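PDB 6PXS: FAD dependent oxidoreductase from Chelativorans sp. BNC1, which oxidises iminodiacetate with the help of a bound FAD cofactor, as a member of the DadA family of flavin-dependent oxidoreductases. Local coordinates for residues 10-14 with 337-343; 34-40 with 303-308; 223-229 with 260-266. One frame throughout, in Å; residues are numbered along the deposited sequence.

In the fold
Nested along the chain, the three contacts all border the bound FAD. Contact 1 pairs two helices whose N-terminal ends face the pyrophosphate and the flavin; contact 2 sets residues 34-40, which hold the pyrophosphate, against strand 298-310; contact 3 joins the next strand of that antiparallel sheet, 220-231, to residues 260-266. Contacts 1 and 2 have centres about 14 Å apart and meet where I10 N lies 2.8 Å from T38 OG1, a probable hydrogen bond. Contacts 2 and 3, about 10 Å between centres, share the sheet through R303 N to I227 O (2.9 Å) and R307 N to Q223 O (3.0 Å). Contacts 1 and 3, about 20 Å between centres, do not touch.

Contact 1. Residues 10-14 with 337-343; sequences ILGAS and LTVGPFA. With FAD (flavin-adenine dinucleotide), chain E.
S14 and P341 form the polar link between these two helix segments: the hydroxyl OG donates to the carbonyl O of P341. The modelled distance is too short to be taken literally, so the geometry of this bond is doubtful. With OG anti to the backbone N (chi1 178°), the hydroxyl is carried across to the partner helix. The segment axes approach to 7.7 Å and run almost parallel, 22° apart. The close part of the interface is centred on L11 and G340, whose CA atoms are only 4.9 Å apart, a spacing helped by the lack of a side chain on G340. Over this glycine, L11 turns the end of its side chain inward, and CD1 rests 3.6 Å from A343 CB and beside the carbonyl O of G340. Toward the flavin the packing is looser. I10 CG1 crosses the P341 ring at CD (4.0 Å), and I10 CB barely meets L337 CD2 at 4.4 Å. Even this side is not a solvent edge, because all seven touching residues are buried and FAD lies alongside: I10 CG2 faces O5' and L337 CB and CG lie against the pyrimidine end of the flavin. Both helices also offer N-terminal amides to the cofactor. T338 N donates to FAD O2 at 3.0 Å, and T338 OG1 joins it at 3.3 Å; L11 N makes a weak bond to O2P. The helix end at O2 would be expected to favour negative charge on the flavin pyrimidine, while the other follows a glycine-rich turn consistent with a Rossmann-type dinucleotide site. Around the pair, helix 152-164 packs on I10, S14 and P341 through A156 and M159, and helix 55-76 meets P341 through Y68 and L71.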
loop_
_atom_site.group_PDB
_atom_site.type_symbol
_atom_site.label_atom_id
_atom_site.label_comp_id
_atom_site.label_asym_id
_atom_site.label_seq_id
_atom_site.Cartn_x
_atom_site.Cartn_y
_atom_site.Cartn_z
ATOM N N ILE A 10 -16.555 -15.981 -5.214
ATOM C CA ILE A 10 -16.488 -17.422 -5.017
ATOM C C ILE A 10 -17.699 -18.096 -5.648
ATOM O O ILE A 10 -17.605 -19.230 -6.131
ATOM C CB ILE A 10 -16.372 -17.761 -3.518
ATOM C CG1 ILE A 10 -16.125 -19.259 -3.329
ATOM C CG2 ILE A 10 -17.634 -17.354 -2.773
ATOM C CD1 ILE A 10 -14.816 -19.747 -3.918
ATOM N N LEU A 11 -18.847 -17.416 -5.666
ATOM C CA LEU A 11 -20.064 -18.040 -6.172
ATOM C C LEU A 11 -20.120 -17.985 -7.693
ATOM O O LEU A 11 -20.356 -19.005 -8.351
ATOM C CB LEU A 11 -21.293 -17.364 -5.563
ATOM C CG LEU A 11 -22.644 -18.016 -5.874
ATOM C CD1 LEU A 11 -22.668 -19.468 -5.422
ATOM C CD2 LEU A 11 -23.774 -17.237 -5.221
ATOM N N GLY A 12 -19.910 -16.804 -8.271
ATOM C CA GLY A 12 -19.866 -16.703 -9.719
ATOM C C GLY A 12 -18.732 -17.501 -10.330
ATOM O O GLY A 12 -18.853 -17.999 -11.452
ATOM N N ALA A 13 -17.618 -17.635 -9.605
ATOM C CA ALA A 13 -16.493 -18.405 -10.122
ATOM C C ALA A 13 -16.785 -19.899 -10.086
ATOM O O ALA A 13 -16.426 -20.631 -11.016
ATOM C CB ALA A 13 -15.228 -18.086 -9.324
ATOM N N SER A 14 -17.438 -20.373 -9.022
ATOM C CA SER A 14 -17.796 -21.785 -8.956
ATOM C C SER A 14 -18.800 -22.143 -10.044
ATOM O O SER A 14 -18.691 -23.200 -10.677
ATOM C CB SER A 14 -18.360 -22.122 -7.576
ATOM O OG SER A 14 -18.762 -23.480 -7.516
ATOM N N LEU A 337 -17.672 -19.057 1.737
ATOM C CA LEU A 337 -16.540 -19.895 1.362
ATOM C C LEU A 337 -16.851 -21.370 1.583
ATOM O O LEU A 337 -16.298 -22.232 0.890
ATOM C CB LEU A 337 -15.294 -19.481 2.146
ATOM C CG LEU A 337 -14.881 -18.012 1.995
ATOM C CD1 LEU A 337 -13.569 -17.755 2.712
ATOM C CD2 LEU A 337 -14.774 -17.611 0.528
ATOM N N THR A 338 -17.737 -21.681 2.529
ATOM C CA THR A 338 -18.166 -23.061 2.721
ATOM C C THR A 338 -19.277 -23.436 1.747
ATOM O O THR A 338 -19.242 -24.513 1.143
ATOM C CB THR A 338 -18.635 -23.270 4.162
ATOM O OG1 THR A 338 -17.573 -22.949 5.069
ATOM C CG2 THR A 338 -19.067 -24.711 4.382
ATOM N N VAL A 339 -20.263 -22.553 1.579
ATOM C CA VAL A 339 -21.409 -22.863 0.732
ATOM C C VAL A 339 -21.117 -22.568 -0.736
ATOM O O VAL A 339 -21.595 -23.286 -1.621
ATOM C CB VAL A 339 -22.641 -22.079 1.216
ATOM C CG1 VAL A 339 -23.826 -22.316 0.291
ATOM C CG2 VAL A 339 -22.984 -22.462 2.646
ATOM N N GLY A 340 -20.337 -21.526 -1.013
ATOM C CA GLY A 340 -20.127 -21.039 -2.358
ATOM C C GLY A 340 -19.802 -22.116 -3.374
ATOM O O GLY A 340 -20.529 -22.315 -4.354
ATOM N N PRO A 341 -18.690 -22.827 -3.165
ATOM C CA PRO A 341 -18.282 -23.845 -4.151
ATOM C C PRO A 341 -19.398 -24.799 -4.547
ATOM O O PRO A 341 -19.668 -24.970 -5.742
ATOM C CB PRO A 341 -17.128 -24.561 -3.437
ATOM C CG PRO A 341 -16.561 -23.529 -2.519
ATOM C CD PRO A 341 -17.736 -22.719 -2.048
ATOM N N PHE A 342 -20.062 -25.425 -3.573
ATOM C CA PHE A 342 -21.152 -26.335 -3.908
ATOM C C PHE A 342 -22.354 -25.577 -4.461
ATOM O O PHE A 342 -23.015 -26.048 -5.394
ATOM C CB PHE A 342 -21.553 -27.154 -2.683
ATOM C CG PHE A 342 -22.648 -28.145 -2.952
ATOM C CD1 PHE A 342 -22.455 -29.184 -3.848
ATOM C CD2 PHE A 342 -23.867 -28.044 -2.306
ATOM C CE1 PHE A 342 -23.460 -30.100 -4.100
ATOM C CE2 PHE A 342 -24.878 -28.958 -2.554
ATOM C CZ PHE A 342 -24.672 -29.988 -3.450
ATOM N N ALA A 343 -22.654 -24.402 -3.903
ATOM C CA ALA A 343 -23.777 -23.622 -4.412
ATOM C C ALA A 343 -23.601 -23.304 -5.888
ATOM O O ALA A 343 -24.586 -23.252 -6.634
ATOM C CB ALA A 343 -23.939 -22.333 -3.607
HETATM P PA FAD E . -18.431 -11.312 -3.897
HETATM O O1A FAD E . -18.436 -9.943 -3.326
HETATM O O2A FAD E . -17.165 -12.116 -3.588
HETATM O O5B FAD E . -18.674 -11.297 -5.447
HETATM C C5B FAD E . -19.390 -10.220 -6.084
HETATM C C4B FAD E . -18.652 -9.828 -7.338
HETATM O O4B FAD E . -19.591 -9.314 -8.313
HETATM C C3B FAD E . -17.598 -8.738 -7.144
HETATM O O3B FAD E . -16.437 -9.024 -7.916
HETATM C C2B FAD E . -18.313 -7.482 -7.646
HETATM O O2B FAD E . -17.404 -6.492 -8.115
HETATM C C1B FAD E . -19.129 -8.070 -8.791
HETATM N N9A FAD E . -20.279 -7.267 -9.192
HETATM C C8A FAD E . -21.315 -6.845 -8.402
HETATM N N7A FAD E . -22.213 -6.129 -9.037
HETATM C C5A FAD E . -21.730 -6.076 -10.336
HETATM C C6A FAD E . -22.220 -5.465 -11.507
HETATM N N6A FAD E . -23.353 -4.760 -11.560
HETATM N N1A FAD E . -21.492 -5.605 -12.637
HETATM C C2A FAD E . -20.357 -6.306 -12.595
HETATM N N3A FAD E . -19.801 -6.924 -11.550
HETATM C C4A FAD E . -20.539 -6.770 -10.445
HETATM N N1 FAD E . -17.267 -17.432 4.660
HETATM C C2 FAD E . -16.910 -18.659 5.139
HETATM O O2 FAD E . -17.439 -19.696 4.723
HETATM N N3 FAD E . -15.931 -18.760 6.112
HETATM C C4 FAD E . -15.245 -17.707 6.681
HETATM O O4 FAD E . -14.393 -17.919 7.542
HETATM C C4X FAD E . -15.634 -16.406 6.169
HETATM N N5 FAD E . -15.036 -15.355 6.652
HETATM C C5X FAD E . -15.405 -14.112 6.162
HETATM C C6 FAD E . -14.775 -12.977 6.670
HETATM C C7 FAD E . -15.105 -11.706 6.209
HETATM C C7M FAD E . -14.403 -10.504 6.782
HETATM C C8 FAD E . -16.095 -11.562 5.224
HETATM C C8M FAD E . -16.477 -10.200 4.707
HETATM C C9 FAD E . -16.725 -12.694 4.716
HETATM C C9A FAD E . -16.390 -13.963 5.175
HETATM N N10 FAD E . -17.009 -15.128 4.676
HETATM C C10 FAD E . -16.657 -16.369 5.156
HETATM C "C1'" FAD E . -18.061 -15.040 3.650
HETATM C "C2'" FAD E . -17.516 -15.054 2.223
HETATM O "O2'" FAD E . -16.316 -14.282 2.143
HETATM C "C3'" FAD E . -18.561 -14.451 1.285
HETATM O "O3'" FAD E . -19.849 -14.935 1.649
HETATM C "C4'" FAD E . -18.337 -14.759 -0.196
HETATM O "O4'" FAD E . -17.041 -14.299 -0.574
HETATM C "C5'" FAD E . -19.396 -14.111 -1.063
HETATM O "O5'" FAD E . -19.084 -14.350 -2.451
HETATM P P FAD E . -19.929 -13.682 -3.598
HETATM O O1P FAD E . -21.416 -13.945 -3.334
HETATM O O2P FAD E . -19.445 -14.071 -4.947
HETATM O O3P FAD E . -19.671 -12.133 -3.349
#

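Contact 2. Residues 34-40 with 303-308; sequences PGKATLA and RVGFRP. With FAD (flavin-adenine dinucleotide), chain E.
The carbonyl O of G35 is approached by two groups of the strand: F306 N donates to it at 3.0 Å, nearly straight (163°) and in the carbonyl plane, and G305 CA adds a CA-H...O contact at 3.4 Å. F306 then brings its ring back toward the loop, CG being anti to the carbonyl carbon (chi1 -54°), and meets P34 O with the ring edge at CE2 (3.4 Å). F271 stacks edge-to-face on the same ring. Further along, A40 CB sits on V304 O at 3.6 Å, and A37 CB lies near F306 O. At the far end R303 NH1 makes a weak, bent bond to L39 O, while its NE forms a salt bridge with E301. The other side of residues 34-40 grips the cofactor. A37 N donates to FAD O1A (3.1 Å), while T38 supplies both N and OG1 to O2A. T38 OG1 also accepts from FAD O4'. From the strand, CG of R307 approaches the flavin methyl C8M. Backbone amides of A37 and T38 turned to the pyrophosphate, with an antiparallel sheet behind them, are consistent with the FAD site of a DAO-family flavoprotein.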
loop_
_atom_site.group_PDB
_atom_site.type_symbol
_atom_site.label_atom_id
_atom_site.label_comp_id
_atom_site.label_asym_id
_atom_site.label_seq_id
_atom_site.Cartn_x
_atom_site.Cartn_y
_atom_site.Cartn_z
ATOM N N PRO A 34 -14.292 -2.464 -4.820
ATOM C CA PRO A 34 -13.607 -2.446 -3.522
ATOM C C PRO A 34 -14.481 -3.081 -2.449
ATOM O O PRO A 34 -15.679 -2.808 -2.356
ATOM C CB PRO A 34 -13.375 -0.954 -3.262
ATOM C CG PRO A 34 -13.397 -0.328 -4.610
ATOM C CD PRO A 34 -14.388 -1.117 -5.408
ATOM N N GLY A 35 -13.869 -3.939 -1.638
ATOM C CA GLY A 35 -14.597 -4.676 -0.628
ATOM C C GLY A 35 -15.144 -6.006 -1.086
ATOM O O GLY A 35 -15.982 -6.585 -0.384
ATOM N N LYS A 36 -14.706 -6.505 -2.240
ATOM C CA LYS A 36 -15.138 -7.809 -2.725
ATOM C C LYS A 36 -15.008 -8.847 -1.620
ATOM O O LYS A 36 -13.919 -9.061 -1.082
ATOM C CB LYS A 36 -14.301 -8.207 -3.943
ATOM C CG LYS A 36 -14.689 -9.531 -4.577
ATOM C CD LYS A 36 -13.921 -9.767 -5.870
ATOM C CE LYS A 36 -14.291 -11.096 -6.506
ATOM N NZ LYS A 36 -13.589 -11.303 -7.802
ATOM N N ALA A 37 -16.132 -9.484 -1.282
ATOM C CA ALA A 37 -16.169 -10.355 -0.110
ATOM C C ALA A 37 -15.161 -11.492 -0.222
ATOM O O ALA A 37 -14.476 -11.823 0.752
ATOM C CB ALA A 37 -17.580 -10.911 0.082
ATOM N N THR A 38 -15.055 -12.106 -1.402
ATOM C CA THR A 38 -14.175 -13.260 -1.548
ATOM C C THR A 38 -12.720 -12.902 -1.267
ATOM O O THR A 38 -11.960 -13.743 -0.772
ATOM C CB THR A 38 -14.316 -13.850 -2.951
ATOM O OG1 THR A 38 -15.681 -14.224 -3.175
ATOM C CG2 THR A 38 -13.426 -15.075 -3.108
ATOM N N LEU A 39 -12.314 -11.665 -1.566
ATOM C CA LEU A 39 -10.933 -11.258 -1.339
ATOM C C LEU A 39 -10.617 -11.037 0.132
ATOM O O LEU A 39 -9.435 -10.943 0.482
ATOM C CB LEU A 39 -10.623 -9.973 -2.109
ATOM C CG LEU A 39 -10.949 -9.939 -3.599
ATOM C CD1 LEU A 39 -10.535 -8.594 -4.180
ATOM C CD2 LEU A 39 -10.278 -11.075 -4.354
ATOM N N ALA A 40 -11.632 -10.939 0.991
ATOM C CA ALA A 40 -11.434 -10.717 2.415
ATOM C C ALA A 40 -11.912 -11.881 3.269
ATOM O O ALA A 40 -11.866 -11.786 4.501
ATOM C CB ALA A 40 -12.151 -9.433 2.856
ATOM N N ARG A 303 -7.948 -6.420 6.155
ATOM C CA ARG A 303 -8.795 -6.407 4.973
ATOM C C ARG A 303 -10.221 -6.011 5.334
ATOM O O ARG A 303 -10.648 -6.100 6.488
ATOM C CB ARG A 303 -8.788 -7.775 4.293
ATOM C CG ARG A 303 -7.403 -8.243 3.891
ATOM C CD ARG A 303 -7.454 -9.570 3.165
ATOM N NE ARG A 303 -6.119 -10.109 2.933
ATOM C CZ ARG A 303 -5.878 -11.306 2.409
ATOM N NH1 ARG A 303 -6.883 -12.096 2.061
ATOM N NH2 ARG A 303 -4.628 -11.716 2.240
ATOM N N VAL A 304 -10.957 -5.559 4.321
ATOM C CA VAL A 304 -12.350 -5.164 4.471
ATOM C C VAL A 304 -13.169 -5.867 3.400
ATOM O O VAL A 304 -12.755 -5.948 2.237
ATOM C CB VAL A 304 -12.531 -3.636 4.372
ATOM C CG1 VAL A 304 -14.012 -3.275 4.409
ATOM C CG2 VAL A 304 -11.775 -2.939 5.491
ATOM N N GLY A 305 -14.332 -6.374 3.795
ATOM C CA GLY A 305 -15.213 -7.057 2.872
ATOM C C GLY A 305 -16.668 -6.855 3.231
ATOM O O GLY A 305 -17.016 -6.789 4.414
ATOM N N PHE A 306 -17.528 -6.752 2.221
ATOM C CA PHE A 306 -18.961 -6.576 2.421
ATOM C C PHE A 306 -19.646 -7.915 2.168
ATOM O O PHE A 306 -19.735 -8.369 1.022
ATOM C CB PHE A 306 -19.511 -5.491 1.498
ATOM C CG PHE A 306 -18.780 -4.177 1.598
ATOM C CD1 PHE A 306 -18.789 -3.450 2.777
ATOM C CD2 PHE A 306 -18.099 -3.663 0.507
ATOM C CE1 PHE A 306 -18.122 -2.240 2.868
ATOM C CE2 PHE A 306 -17.432 -2.453 0.591
ATOM C CZ PHE A 306 -17.444 -1.742 1.771
ATOM N N ARG A 307 -20.119 -8.548 3.236
ATOM C CA ARG A 307 -20.802 -9.822 3.093
ATOM C C ARG A 307 -22.159 -9.614 2.422
ATOM O O ARG A 307 -22.879 -8.670 2.760
ATOM C CB ARG A 307 -21.011 -10.482 4.454
ATOM C CG ARG A 307 -19.745 -10.776 5.229
ATOM C CD ARG A 307 -20.089 -11.293 6.616
ATOM N NE ARG A 307 -19.515 -10.455 7.666
ATOM C CZ ARG A 307 -18.440 -10.764 8.385
ATOM N NH1 ARG A 307 -18.007 -9.918 9.306
ATOM N NH2 ARG A 307 -17.801 -11.912 8.199
ATOM N N PRO A 308 -22.542 -10.476 1.477
ATOM C CA PRO A 308 -23.913 -10.407 0.956
ATOM C C PRO A 308 -24.902 -10.962 1.968
ATOM O O PRO A 308 -25.353 -12.104 1.849
ATOM C CB PRO A 308 -23.849 -11.257 -0.316
ATOM C CG PRO A 308 -22.773 -12.247 -0.041
ATOM C CD PRO A 308 -21.756 -11.532 0.815
HETATM P PA FAD E . -18.431 -11.312 -3.897
HETATM O O1A FAD E . -18.436 -9.943 -3.326
HETATM O O2A FAD E . -17.165 -12.116 -3.588
HETATM O O5B FAD E . -18.674 -11.297 -5.447
HETATM C C5B FAD E . -19.390 -10.220 -6.084
HETATM C C4B FAD E . -18.652 -9.828 -7.338
HETATM O O4B FAD E . -19.591 -9.314 -8.313
HETATM C C3B FAD E . -17.598 -8.738 -7.144
HETATM O O3B FAD E . -16.437 -9.024 -7.916
HETATM C C2B FAD E . -18.313 -7.482 -7.646
HETATM O O2B FAD E . -17.404 -6.492 -8.115
HETATM C C1B FAD E . -19.129 -8.070 -8.791
HETATM N N9A FAD E . -20.279 -7.267 -9.192
HETATM C C8A FAD E . -21.315 -6.845 -8.402
HETATM N N7A FAD E . -22.213 -6.129 -9.037
HETATM C C5A FAD E . -21.730 -6.076 -10.336
HETATM C C6A FAD E . -22.220 -5.465 -11.507
HETATM N N6A FAD E . -23.353 -4.760 -11.560
HETATM N N1A FAD E . -21.492 -5.605 -12.637
HETATM C C2A FAD E . -20.357 -6.306 -12.595
HETATM N N3A FAD E . -19.801 -6.924 -11.550
HETATM C C4A FAD E . -20.539 -6.770 -10.445
HETATM N N1 FAD E . -17.267 -17.432 4.660
HETATM C C2 FAD E . -16.910 -18.659 5.139
HETATM O O2 FAD E . -17.439 -19.696 4.723
HETATM N N3 FAD E . -15.931 -18.760 6.112
HETATM C C4 FAD E . -15.245 -17.707 6.681
HETATM O O4 FAD E . -14.393 -17.919 7.542
HETATM C C4X FAD E . -15.634 -16.406 6.169
HETATM N N5 FAD E . -15.036 -15.355 6.652
HETATM C C5X FAD E . -15.405 -14.112 6.162
HETATM C C6 FAD E . -14.775 -12.977 6.670
HETATM C C7 FAD E . -15.105 -11.706 6.209
HETATM C C7M FAD E . -14.403 -10.504 6.782
HETATM C C8 FAD E . -16.095 -11.562 5.224
HETATM C C8M FAD E . -16.477 -10.200 4.707
HETATM C C9 FAD E . -16.725 -12.694 4.716
HETATM C C9A FAD E . -16.390 -13.963 5.175
HETATM N N10 FAD E . -17.009 -15.128 4.676
HETATM C C10 FAD E . -16.657 -16.369 5.156
HETATM C "C1'" FAD E . -18.061 -15.040 3.650
HETATM C "C2'" FAD E . -17.516 -15.054 2.223
HETATM O "O2'" FAD E . -16.316 -14.282 2.143
HETATM C "C3'" FAD E . -18.561 -14.451 1.285
HETATM O "O3'" FAD E . -19.849 -14.935 1.649
HETATM C "C4'" FAD E . -18.337 -14.759 -0.196
HETATM O "O4'" FAD E . -17.041 -14.299 -0.574
HETATM C "C5'" FAD E . -19.396 -14.111 -1.063
HETATM O "O5'" FAD E . -19.084 -14.350 -2.451
HETATM P P FAD E . -19.929 -13.682 -3.598
HETATM O O1P FAD E . -21.416 -13.945 -3.334
HETATM O O2P FAD E . -19.445 -14.071 -4.947
HETATM O O3P FAD E . -19.671 -12.133 -3.349
#

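Contact 3. Residues 223-229 with 260-266; sequences QKGQIIH and VVGATRE
An antiparallel sheet that flanks the FAD pocket, where G225 and A263 touch the cofactor, contains this pairing, in which H229 and V260 form a non-hydrogen-bonded pair and V261 N donates to I228 O (3.0 Å). V260 places CG2 over one face of the H229 imidazole, 3.8 Å from the ring centroid and 21° off its normal, a CH-pi contact. Beyond V261 the second chain leaves regular strand geometry, yet the pairing continues. T264 N donates to Q226 O at 3.1 Å, but the return bond from Q226 N goes to the hydroxyl OG1 (2.8 Å) and not to a carbonyl; OG1 reaches it because chi1 of 62° sets it between the backbone N and carbonyl carbon. Further on, E266 N donates to K224 O at 3.2 Å. The T264 hydroxyl in turn donates a hydrogen bond to the anti lone pair of E266 OE1. Q226 NE2 uses the syn lone pair of the same oxygen at 3.0 Å, with amide and carboxylate planes 51° apart, and also bonds T276 OG1. Two donors therefore hold OE1, one on each of its lone pairs. K224 CD lies 3.6 Å from E266 OE2 as the two side chains run side by side. K224 NZ stays beyond salt-bridge range of that carboxylate and bonds R274 O. Strand 298-310 pairs with 223-229 on its other edge, strand 251-254 flanks 260-261, and helix 277-290 lies over I228, V261 and T264.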
loop_
_atom_site.group_PDB
_atom_site.type_symbol
_atom_site.label_atom_id
_atom_site.label_comp_id
_atom_site.label_asym_id
_atom_site.label_seq_id
_atom_site.Cartn_x
_atom_site.Cartn_y
_atom_site.Cartn_z
ATOM N N GLN A 223 -22.882 -6.281 4.631
ATOM C CA GLN A 223 -22.495 -6.266 6.040
ATOM C C GLN A 223 -20.974 -6.149 6.080
ATOM O O GLN A 223 -20.264 -7.131 5.844
ATOM C CB GLN A 223 -22.976 -7.516 6.772
ATOM C CG GLN A 223 -22.703 -7.494 8.274
ATOM C CD GLN A 223 -22.991 -8.824 8.948
ATOM O OE1 GLN A 223 -22.459 -9.864 8.556
ATOM N NE2 GLN A 223 -23.835 -8.796 9.972
ATOM N N LYS A 224 -20.482 -4.950 6.371
ATOM C CA LYS A 224 -19.044 -4.725 6.416
ATOM C C LYS A 224 -18.380 -5.678 7.404
ATOM O O LYS A 224 -18.956 -6.049 8.431
ATOM C CB LYS A 224 -18.752 -3.275 6.802
ATOM C CG LYS A 224 -17.281 -2.954 6.993
ATOM C CD LYS A 224 -17.086 -1.473 7.255
ATOM C CE LYS A 224 -15.634 -1.143 7.545
ATOM N NZ LYS A 224 -15.448 0.305 7.848
ATOM N N GLY A 225 -17.155 -6.079 7.077
ATOM C CA GLY A 225 -16.372 -6.922 7.957
ATOM C C GLY A 225 -14.888 -6.639 7.861
ATOM O O GLY A 225 -14.314 -6.676 6.769
ATOM N N GLN A 226 -14.253 -6.356 8.995
ATOM C CA GLN A 226 -12.819 -6.106 9.052
ATOM C C GLN A 226 -12.125 -7.328 9.637
ATOM O O GLN A 226 -12.552 -7.853 10.670
ATOM C CB GLN A 226 -12.516 -4.865 9.892
ATOM C CG GLN A 226 -13.320 -3.641 9.489
ATOM C CD GLN A 226 -12.954 -2.408 10.288
ATOM O OE1 GLN A 226 -11.794 -2.206 10.646
ATOM N NE2 GLN A 226 -13.947 -1.575 10.576
ATOM N N ILE A 227 -11.057 -7.773 8.982
ATOM C CA ILE A 227 -10.349 -8.992 9.355
ATOM C C ILE A 227 -8.859 -8.686 9.392
ATOM O O ILE A 227 -8.330 -8.040 8.481
ATOM C CB ILE A 227 -10.656 -10.141 8.375
ATOM C CG1 ILE A 227 -9.996 -11.440 8.838
ATOM C CG2 ILE A 227 -10.204 -9.784 6.967
ATOM C CD1 ILE A 227 -10.488 -12.664 8.088
ATOM N N ILE A 228 -8.184 -9.147 10.445
ATOM C CA ILE A 228 -6.784 -8.819 10.691
ATOM C C ILE A 228 -5.908 -10.002 10.307
ATOM O O ILE A 228 -6.258 -11.161 10.561
ATOM C CB ILE A 228 -6.561 -8.427 12.166
ATOM C CG1 ILE A 228 -7.280 -7.111 12.472
ATOM C CG2 ILE A 228 -5.070 -8.317 12.465
ATOM C CD1 ILE A 228 -7.236 -6.710 13.924
ATOM N N HIS A 229 -4.759 -9.706 9.705
ATOM C CA HIS A 229 -3.774 -10.710 9.321
ATOM C C HIS A 229 -2.493 -10.458 10.099
ATOM O O HIS A 229 -1.936 -9.357 10.042
ATOM C CB HIS A 229 -3.509 -10.670 7.814
ATOM C CG HIS A 229 -4.651 -11.173 6.989
ATOM N ND1 HIS A 229 -4.526 -12.230 6.113
ATOM C CD2 HIS A 229 -5.942 -10.773 6.913
ATOM C CE1 HIS A 229 -5.689 -12.456 5.529
ATOM N NE2 HIS A 229 -6.566 -11.586 5.998
ATOM N N VAL A 260 -4.739 -15.316 11.025
ATOM C CA VAL A 260 -5.853 -14.413 10.764
ATOM C C VAL A 260 -6.804 -14.472 11.950
ATOM O O VAL A 260 -6.999 -15.540 12.542
ATOM C CB VAL A 260 -6.577 -14.786 9.455
ATOM C CG1 VAL A 260 -7.653 -13.767 9.129
ATOM C CG2 VAL A 260 -5.574 -14.907 8.312
ATOM N N VAL A 261 -7.396 -13.330 12.295
ATOM C CA VAL A 261 -8.223 -13.217 13.491
ATOM C C VAL A 261 -9.635 -12.796 13.102
ATOM O O VAL A 261 -9.847 -12.072 12.124
ATOM C CB VAL A 261 -7.614 -12.226 14.506
ATOM C CG1 VAL A 261 -8.394 -12.253 15.811
ATOM C CG2 VAL A 261 -6.155 -12.562 14.754
ATOM N N GLY A 262 -10.603 -13.247 13.905
ATOM C CA GLY A 262 -12.019 -13.094 13.626
ATOM C C GLY A 262 -12.435 -11.707 13.186
ATOM O O GLY A 262 -11.788 -10.716 13.532
ATOM N N ALA A 263 -13.522 -11.629 12.429
ATOM C CA ALA A 263 -13.922 -10.401 11.763
ATOM C C ALA A 263 -15.053 -9.702 12.509
ATOM O O ALA A 263 -15.709 -10.268 13.386
ATOM C CB ALA A 263 -14.345 -10.694 10.321
ATOM N N THR A 264 -15.273 -8.444 12.137
ATOM C CA THR A 264 -16.381 -7.660 12.654
ATOM C C THR A 264 -17.650 -7.972 11.868
ATOM O O THR A 264 -17.611 -8.559 10.785
ATOM C CB THR A 264 -16.069 -6.164 12.568
ATOM O OG1 THR A 264 -15.885 -5.785 11.198
ATOM C CG2 THR A 264 -14.806 -5.829 13.352
ATOM N N ARG A 265 -18.790 -7.567 12.431
ATOM C CA ARG A 265 -20.100 -7.792 11.808
ATOM C C ARG A 265 -20.900 -6.500 11.963
ATOM O O ARG A 265 -21.634 -6.320 12.939
ATOM C CB ARG A 265 -20.803 -8.986 12.439
ATOM C CG ARG A 265 -20.055 -10.291 12.215
ATOM C CD ARG A 265 -20.508 -11.408 13.137
ATOM N NE ARG A 265 -19.625 -12.565 13.008
ATOM C CZ ARG A 265 -19.642 -13.411 11.981
ATOM N NH1 ARG A 265 -18.795 -14.431 11.947
ATOM N NH2 ARG A 265 -20.502 -13.238 10.984
ATOM N N GLU A 266 -20.764 -5.614 10.979
ATOM C CA GLU A 266 -21.276 -4.248 11.062
ATOM C C GLU A 266 -22.535 -4.139 10.207
ATOM O O GLU A 266 -22.460 -4.009 8.982
ATOM C CB GLU A 266 -20.204 -3.258 10.617
ATOM C CG GLU A 266 -18.930 -3.324 11.454
ATOM C CD GLU A 266 -17.841 -2.389 10.957
ATOM O OE1 GLU A 266 -16.686 -2.845 10.823
ATOM O OE2 GLU A 266 -18.138 -1.203 10.699
#